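Local atomic coordinates of alanine racemase (Corynebacterium glutamicum, PDB entry 2DY3), a protein that belongs to the pyridoxal-phosphate-dependent alanine racemases, pairing a TIM-barrel domain with a mainly beta C-terminal domain and carrying bound pyridoxal-5'-phosphate. Residues Q86-A91 / I96-I101; H40-V45 / A65-D70. All coordinates share one frame; numbering follows the deposited sequence.

Contact 1: residues Q86-A91 / I96-I101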
ATOM      1  N   GLN B  86      17.496  17.848  -1.886  1.00 17.56           N
ATOM      2  CA  GLN B  86      17.636  16.837  -0.847  1.00 17.24           C
ATOM      3  C   GLN B  86      19.095  16.732  -0.436  1.00 17.38           C
ATOM      4  O   GLN B  86      19.968  17.320  -1.072  1.00 18.88           O
ATOM      5  CB  GLN B  86      17.182  15.469  -1.351  1.00 16.83           C
ATOM      6  CG  GLN B  86      15.819  15.449  -2.005  1.00 17.86           C
ATOM      7  CD  GLN B  86      15.371  14.039  -2.301  1.00 18.58           C
ATOM      8  OE1 GLN B  86      14.766  13.370  -1.453  1.00 22.88           O
ATOM      9  NE2 GLN B  86      15.686  13.565  -3.497  1.00 12.85           N
ATOM     10  N   ASP B  87      19.358  15.969   0.616  1.00 17.02           N
ATOM     11  CA  ASP B  87      20.724  15.775   1.090  1.00 18.44           C
ATOM     12  C   ASP B  87      21.386  14.664   0.265  1.00 18.83           C
ATOM     13  O   ASP B  87      21.645  13.571   0.775  1.00 19.03           O
ATOM     14  CB  ASP B  87      20.712  15.386   2.572  1.00 18.60           C
ATOM     15  CG  ASP B  87      22.103  15.319   3.170  1.00 21.18           C
ATOM     16  OD1 ASP B  87      22.218  15.026   4.375  1.00 23.95           O
ATOM     17  OD2 ASP B  87      23.080  15.564   2.440  1.00 19.95           O
ATOM     18  N   PHE B  88      21.658  14.940  -1.008  1.00 16.29           N
ATOM     19  CA  PHE B  88      22.279  13.942  -1.865  1.00 16.22           C
ATOM     20  C   PHE B  88      23.729  13.712  -1.455  1.00 17.07           C
ATOM     21  O   PHE B  88      24.292  12.652  -1.714  1.00 18.07           O
ATOM     22  CB  PHE B  88      22.188  14.369  -3.339  1.00 15.87           C
ATOM     23  CG  PHE B  88      22.906  15.648  -3.652  1.00 15.52           C
ATOM     24  CD1 PHE B  88      24.249  15.641  -3.987  1.00 15.63           C
ATOM     25  CD2 PHE B  88      22.235  16.860  -3.624  1.00 16.50           C
ATOM     26  CE1 PHE B  88      24.913  16.817  -4.294  1.00 12.73           C
ATOM     27  CE2 PHE B  88      22.895  18.043  -3.928  1.00 15.96           C
ATOM     28  CZ  PHE B  88      24.236  18.015  -4.264  1.00 15.00           C
ATOM     29  N   ARG B  89      24.322  14.710  -0.802  1.00 18.06           N
ATOM     30  CA  ARG B  89      25.697  14.618  -0.330  1.00 17.59           C
ATOM     31  C   ARG B  89      25.809  13.445   0.631  1.00 16.19           C
ATOM     32  O   ARG B  89      26.836  12.769   0.684  1.00 19.01           O
ATOM     33  CB  ARG B  89      26.115  15.916   0.384  1.00 18.35           C
ATOM     34  CG  ARG B  89      27.479  15.844   1.082  1.00 18.18           C
ATOM     35  CD  ARG B  89      28.582  15.422   0.120  1.00 19.00           C
ATOM     36  NE  ARG B  89      29.845  15.168   0.810  1.00 20.85           N
ATOM     37  CZ  ARG B  89      30.704  16.113   1.188  1.00 23.40           C
ATOM     38  NH1 ARG B  89      30.448  17.393   0.941  1.00 20.24           N
ATOM     39  NH2 ARG B  89      31.823  15.779   1.822  1.00 23.45           N
ATOM     40  N   ALA B  90      24.746  13.212   1.391  1.00 16.95           N
ATOM     41  CA  ALA B  90      24.710  12.110   2.347  1.00 17.04           C
ATOM     42  C   ALA B  90      24.860  10.783   1.609  1.00 18.82           C
ATOM     43  O   ALA B  90      25.440   9.835   2.135  1.00 20.37           O
ATOM     44  CB  ALA B  90      23.399  12.130   3.120  1.00 15.43           C
ATOM     45  N   ALA B  91      24.335  10.722   0.388  1.00 17.29           N
ATOM     46  CA  ALA B  91      24.419   9.505  -0.409  1.00 17.56           C
ATOM     47  C   ALA B  91      25.842   9.352  -0.935  1.00 17.94           C
ATOM     48  O   ALA B  91      26.432   8.266  -0.864  1.00 17.68           O
ATOM     49  CB  ALA B  91      23.432   9.566  -1.561  1.00 19.77           C
ATOM     50  N   ILE B  96      27.285   6.013  -2.871  1.00 19.50           N
ATOM     51  CA  ILE B  96      26.109   5.741  -3.682  1.00 18.03           C
ATOM     52  C   ILE B  96      26.242   6.525  -4.986  1.00 17.00           C
ATOM     53  O   ILE B  96      26.471   7.733  -4.970  1.00 14.12           O
ATOM     54  CB  ILE B  96      24.810   6.182  -2.956  1.00 18.85           C
ATOM     55  CG1 ILE B  96      24.578   5.292  -1.734  1.00 16.68           C
ATOM     56  CG2 ILE B  96      23.621   6.110  -3.917  1.00 16.67           C
ATOM     57  CD1 ILE B  96      23.484   5.781  -0.804  1.00 18.22           C
ATOM     58  N   ASP B  97      26.136   5.830  -6.115  1.00 16.54           N
ATOM     59  CA  ASP B  97      26.221   6.493  -7.408  1.00 15.43           C
ATOM     60  C   ASP B  97      24.924   7.263  -7.642  1.00 14.36           C
ATOM     61  O   ASP B  97      23.840   6.773  -7.334  1.00 13.32           O
ATOM     62  CB  ASP B  97      26.409   5.475  -8.539  1.00 17.36           C
ATOM     63  CG  ASP B  97      27.755   4.775  -8.491  1.00 17.32           C
ATOM     64  OD1 ASP B  97      28.146   4.200  -9.520  1.00 18.06           O
ATOM     65  OD2 ASP B  97      28.418   4.793  -7.434  1.00 18.22           O
ATOM     66  N   LEU B  98      25.041   8.470  -8.186  1.00 14.01           N
ATOM     67  CA  LEU B  98      23.875   9.294  -8.461  1.00 13.04           C
ATOM     68  C   LEU B  98      23.726   9.508  -9.953  1.00 13.23           C
ATOM     69  O   LEU B  98      24.707   9.770 -10.653  1.00 14.39           O
ATOM     70  CB  LEU B  98      24.008  10.660  -7.782  1.00 11.13           C
ATOM     71  CG  LEU B  98      24.023  10.708  -6.257  1.00 13.33           C
ATOM     72  CD1 LEU B  98      24.273  12.137  -5.799  1.00 11.56           C
ATOM     73  CD2 LEU B  98      22.698  10.179  -5.715  1.00  9.82           C
ATOM     74  N   ALA B  99      22.499   9.394 -10.443  1.00 11.72           N
ATOM     75  CA  ALA B  99      22.239   9.615 -11.859  1.00 13.25           C
ATOM     76  C   ALA B  99      22.106  11.113 -12.125  1.00 13.72           C
ATOM     77  O   ALA B  99      21.534  11.847 -11.316  1.00 15.12           O
ATOM     78  CB  ALA B  99      20.948   8.910 -12.272  1.00 11.37           C
ATOM     79  N   VAL B 100      22.647  11.566 -13.249  1.00 12.34           N
ATOM     80  CA  VAL B 100      22.515  12.960 -13.637  1.00 15.54           C
ATOM     81  C   VAL B 100      21.252  12.949 -14.500  1.00 15.76           C
ATOM     82  O   VAL B 100      21.278  12.440 -15.620  1.00 14.51           O
ATOM     83  CB  VAL B 100      23.713  13.431 -14.497  1.00 17.04           C
ATOM     84  CG1 VAL B 100      23.608  14.931 -14.759  1.00 17.16           C
ATOM     85  CG2 VAL B 100      25.023  13.103 -13.789  1.00 19.17           C
ATOM     86  N   ILE B 101      20.150  13.494 -13.986  1.00 15.36           N
ATOM     87  CA  ILE B 101      18.900  13.474 -14.738  1.00 16.12           C
ATOM     88  C   ILE B 101      18.474  14.801 -15.370  1.00 17.01           C
ATOM     89  O   ILE B 101      17.515  14.846 -16.137  1.00 17.28           O
ATOM     90  CB  ILE B 101      17.733  12.933 -13.861  1.00 18.75           C
ATOM     91  CG1 ILE B 101      17.311  13.977 -12.832  1.00 18.12           C
ATOM     92  CG2 ILE B 101      18.164  11.656 -13.144  1.00 17.57           C
ATOM     93  CD1 ILE B 101      16.086  13.571 -12.036  1.00 21.94           C
TER
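A91 and I96 bring the two segments together where helix 88-92 gives way to strand 97-100, their CA atoms 5.3 Å apart. The backbone closes the turn with one hydrogen bond, from I96 N to A91 O at 3.1 Å. It is bent, with 146° at the hydrogen. At its other end the helix is opened by D87 in the N-cap position: OD2 of D87 accepts from A90 N over a distance of 3.1 Å, from above the carboxylate plane.

Three apolar contacts join helix and strand. The methyl group of A91 points at the strand, its CB 3.9 Å from I96 CD1, while I96 lies alongside the A91 carbonyl, its CB 3.4 Å from A91 O. Two residues on, L98 turns the same way and forks over the helix: its CD1 reaches F88 CB at 3.9 Å, and its CD2 stands 4.3 Å from A91 CB. F88 and L98 cross nearly at right angles. With chi1 at 62°, CG of F88 sits between its own backbone N and carbonyl carbon, which puts CD1 of the ring beside the same L98 methyl. The phenyl group also packs on A108 and L109 of helix 103-110, where L98 too touches L109, and its ring meets that of W82. On the strand, D97 turns away from the helix and forms a salt bridge with R118.

The arrangement is the return half of a right-handed beta-alpha-beta crossover, in which strand 76-81, helix 88-92 and strand 97-100 form one unit of the TIM-barrel domain.

Contact 2: residues H40-V45 / A65-D70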
ATOM      1  N   HIS B  40       8.891  -7.275  -1.882  1.00 16.18           N
ATOM      2  CA  HIS B  40       9.316  -8.578  -1.353  1.00 17.69           C
ATOM      3  C   HIS B  40      10.181  -8.495  -0.088  1.00 17.78           C
ATOM      4  O   HIS B  40      10.529  -9.523   0.496  1.00 19.60           O
ATOM      5  CB  HIS B  40      10.082  -9.377  -2.420  1.00 14.83           C
ATOM      6  CG  HIS B  40       9.223  -9.901  -3.528  1.00 13.04           C
ATOM      7  ND1 HIS B  40       8.618  -9.083  -4.457  1.00 13.02           N
ATOM      8  CD2 HIS B  40       8.881 -11.168  -3.864  1.00 13.10           C
ATOM      9  CE1 HIS B  40       7.940  -9.822  -5.317  1.00 14.14           C
ATOM     10  NE2 HIS B  40       8.084 -11.091  -4.980  1.00 12.60           N
ATOM     11  N   GLY B  41      10.529  -7.281   0.335  1.00 17.05           N
ATOM     12  CA  GLY B  41      11.354  -7.127   1.525  1.00 16.30           C
ATOM     13  C   GLY B  41      12.831  -7.059   1.177  1.00 17.00           C
ATOM     14  O   GLY B  41      13.545  -8.066   1.237  1.00 16.23           O
ATOM     15  N   VAL B  42      13.296  -5.862   0.827  1.00 15.59           N
ATOM     16  CA  VAL B  42      14.685  -5.654   0.430  1.00 15.69           C
ATOM     17  C   VAL B  42      15.704  -6.020   1.505  1.00 18.12           C
ATOM     18  O   VAL B  42      16.837  -6.400   1.194  1.00 17.26           O
ATOM     19  CB  VAL B  42      14.913  -4.180  -0.003  1.00 15.80           C
ATOM     20  CG1 VAL B  42      14.862  -3.244   1.215  1.00 13.58           C
ATOM     21  CG2 VAL B  42      16.229  -4.056  -0.738  1.00 15.88           C
ATOM     22  N   GLU B  43      15.304  -5.913   2.766  1.00 19.51           N
ATOM     23  CA  GLU B  43      16.200  -6.227   3.871  1.00 22.93           C
ATOM     24  C   GLU B  43      16.655  -7.681   3.827  1.00 23.34           C
ATOM     25  O   GLU B  43      17.753  -8.007   4.276  1.00 25.51           O
ATOM     26  CB  GLU B  43      15.513  -5.921   5.205  1.00 26.01           C
ATOM     27  CG  GLU B  43      16.371  -6.226   6.415  1.00 35.20           C
ATOM     28  CD  GLU B  43      15.973  -5.421   7.642  1.00 38.63           C
ATOM     29  OE1 GLU B  43      16.518  -5.709   8.730  1.00 40.34           O
ATOM     30  OE2 GLU B  43      15.131  -4.502   7.520  1.00 39.50           O
ATOM     31  N   LYS B  44      15.811  -8.547   3.278  1.00 21.48           N
ATOM     32  CA  LYS B  44      16.127  -9.963   3.153  1.00 20.71           C
ATOM     33  C   LYS B  44      16.505 -10.336   1.718  1.00 20.32           C
ATOM     34  O   LYS B  44      17.406 -11.140   1.497  1.00 20.93           O
ATOM     35  CB  LYS B  44      14.931 -10.814   3.589  1.00 21.48           C
ATOM     36  CG  LYS B  44      14.665 -10.791   5.081  1.00 25.87           C
ATOM     37  CD  LYS B  44      15.825 -11.408   5.850  1.00 30.39           C
ATOM     38  CE  LYS B  44      15.589 -11.333   7.348  1.00 33.19           C
ATOM     39  NZ  LYS B  44      15.349  -9.925   7.779  1.00 38.01           N
ATOM     40  N   VAL B  45      15.818  -9.739   0.747  1.00 18.17           N
ATOM     41  CA  VAL B  45      16.058 -10.034  -0.661  1.00 17.93           C
ATOM     42  C   VAL B  45      17.421  -9.621  -1.209  1.00 19.18           C
ATOM     43  O   VAL B  45      18.115 -10.431  -1.831  1.00 20.61           O
ATOM     44  CB  VAL B  45      14.963  -9.398  -1.547  1.00 17.09           C
ATOM     45  CG1 VAL B  45      15.318  -9.557  -3.018  1.00 15.73           C
ATOM     46  CG2 VAL B  45      13.614 -10.051  -1.246  1.00 16.82           C
ATOM     47  N   ALA B  65      18.642   3.748  -1.582  1.00 13.51           N
ATOM     48  CA  ALA B  65      20.058   3.469  -1.779  1.00 15.12           C
ATOM     49  C   ALA B  65      20.760   3.409  -0.421  1.00 14.91           C
ATOM     50  O   ALA B  65      21.564   2.512  -0.169  1.00 17.12           O
ATOM     51  CB  ALA B  65      20.690   4.542  -2.655  1.00 13.37           C
ATOM     52  N   MET B  66      20.445   4.356   0.455  1.00 16.25           N
ATOM     53  CA  MET B  66      21.054   4.386   1.782  1.00 18.30           C
ATOM     54  C   MET B  66      20.644   3.169   2.612  1.00 18.40           C
ATOM     55  O   MET B  66      21.432   2.673   3.424  1.00 16.49           O
ATOM     56  CB  MET B  66      20.707   5.704   2.501  1.00 20.90           C
ATOM     57  CG  MET B  66      21.544   6.896   2.001  1.00 25.27           C
ATOM     58  SD  MET B  66      21.183   8.522   2.734  1.00 34.64           S
ATOM     59  CE  MET B  66      22.157   8.421   4.279  1.00 32.65           C
ATOM     60  N   GLN B  67      19.426   2.676   2.395  1.00 17.50           N
ATOM     61  CA  GLN B  67      18.939   1.498   3.117  1.00 18.22           C
ATOM     62  C   GLN B  67      19.754   0.268   2.690  1.00 18.63           C
ATOM     63  O   GLN B  67      20.021  -0.627   3.496  1.00 18.56           O
ATOM     64  CB  GLN B  67      17.443   1.271   2.835  1.00 17.24           C
ATOM     65  CG  GLN B  67      16.866  -0.003   3.472  1.00 16.89           C
ATOM     66  CD  GLN B  67      15.376  -0.188   3.210  1.00 16.90           C
ATOM     67  OE1 GLN B  67      14.883   0.121   2.124  1.00 17.87           O
ATOM     68  NE2 GLN B  67      14.655  -0.709   4.200  1.00 13.90           N
ATOM     69  N   LEU B  68      20.155   0.229   1.422  1.00 18.83           N
ATOM     70  CA  LEU B  68      20.955  -0.886   0.928  1.00 18.92           C
ATOM     71  C   LEU B  68      22.305  -0.921   1.641  1.00 20.35           C
ATOM     72  O   LEU B  68      22.784  -1.984   2.037  1.00 19.15           O
ATOM     73  CB  LEU B  68      21.164  -0.772  -0.585  1.00 16.20           C
ATOM     74  CG  LEU B  68      19.905  -1.053  -1.409  1.00 15.53           C
ATOM     75  CD1 LEU B  68      20.222  -0.980  -2.893  1.00 16.46           C
ATOM     76  CD2 LEU B  68      19.371  -2.430  -1.043  1.00 15.87           C
ATOM     77  N   ARG B  69      22.921   0.246   1.796  1.00 20.67           N
ATOM     78  CA  ARG B  69      24.206   0.317   2.475  1.00 21.18           C
ATOM     79  C   ARG B  69      24.009  -0.095   3.926  1.00 21.45           C
ATOM     80  O   ARG B  69      24.868  -0.758   4.500  1.00 20.22           O
ATOM     81  CB  ARG B  69      24.788   1.733   2.393  1.00 18.37           C
ATOM     82  CG  ARG B  69      25.367   2.093   1.023  1.00 20.93           C
ATOM     83  CD  ARG B  69      26.686   1.370   0.723  1.00 18.62           C
ATOM     84  NE  ARG B  69      27.198   1.730  -0.600  1.00 20.49           N
ATOM     85  CZ  ARG B  69      27.309   0.890  -1.628  1.00 18.67           C
ATOM     86  NH1 ARG B  69      26.954  -0.381  -1.500  1.00 16.36           N
ATOM     87  NH2 ARG B  69      27.752   1.331  -2.797  1.00 19.39           N
ATOM     88  N   ASP B  70      22.868   0.289   4.502  1.00 23.56           N
ATOM     89  CA  ASP B  70      22.536  -0.048   5.887  1.00 24.27           C
ATOM     90  C   ASP B  70      22.521  -1.556   6.152  1.00 26.11           C
ATOM     91  O   ASP B  70      23.047  -2.013   7.169  1.00 26.28           O
ATOM     92  CB  ASP B  70      21.164   0.523   6.276  1.00 25.09           C
ATOM     93  CG  ASP B  70      21.230   1.977   6.731  1.00 25.62           C
ATOM     94  OD1 ASP B  70      22.346   2.511   6.893  1.00 26.76           O
ATOM     95  OD2 ASP B  70      20.155   2.581   6.939  1.00 21.79           O
TER
HETATM   96  O   HOH W   1      15.842  -2.097   6.618  1.00 27.69           O
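A single water bridges the two helices: it donates to E43 OE2 at 2.7 Å and accepts from Q67 NE2 at 3.0 Å, joining two side chains that make no direct hydrogen bond to each other. The bridge uses the N-H of NE2, while the amide as a whole lies against V42, most closely through OE1. CG1 of V42 comes within 3.5 Å of Q67 OE1 and 3.7 Å of Q67 CD, the two side chains approaching from opposite directions. Q67 spans the distance because its chain is drawn out, with CG anti to the backbone N (chi1 176°) and chi2 likewise extended.

Deeper in, the second V42 methyl meets a leucine. CG2 stands 3.6 Å from L68 CD2, and the two side chains cross at about a right angle; L68 starts off to one side of the facing helix, but its end swings closer. One valine thus serves two partners, a polar amide through one methyl and a buried leucine through the other.

G41 stands at the N-cap position of helix 42-50, and its O accepts from both K44 N and V45 N, while N36 OD1 accepts a hydrogen bond from V42 N. Neighbouring helices 42-50 and 62-70 meet here over the parallel strands, L68 resting on F57 and V59 of strand 56-59 and V77 of strand 76-81, with V42 against A37 of helix 34-38.

Contacts 1 and 2 show how a TIM-barrel domain is built from successive packings of helix on helix and helix on strand. Their centres lie about 17 Å apart, and they follow in series along the chain: contact 2 is complete before contact 1 opens. Contact 2 joins two helices of the barrel's outer layer, whereas contact 1 joins a helix to the strand that follows it. Strand 76-81 links the two, entering the parallel sheet after helix 62-70 and beside strand 97-100. The contacts also touch directly, I96 CG2 packing on A65 CB at 3.6 Å, so that side-chain packing continues from one contact to the other around the domain that holds pyridoxal-5'-phosphate.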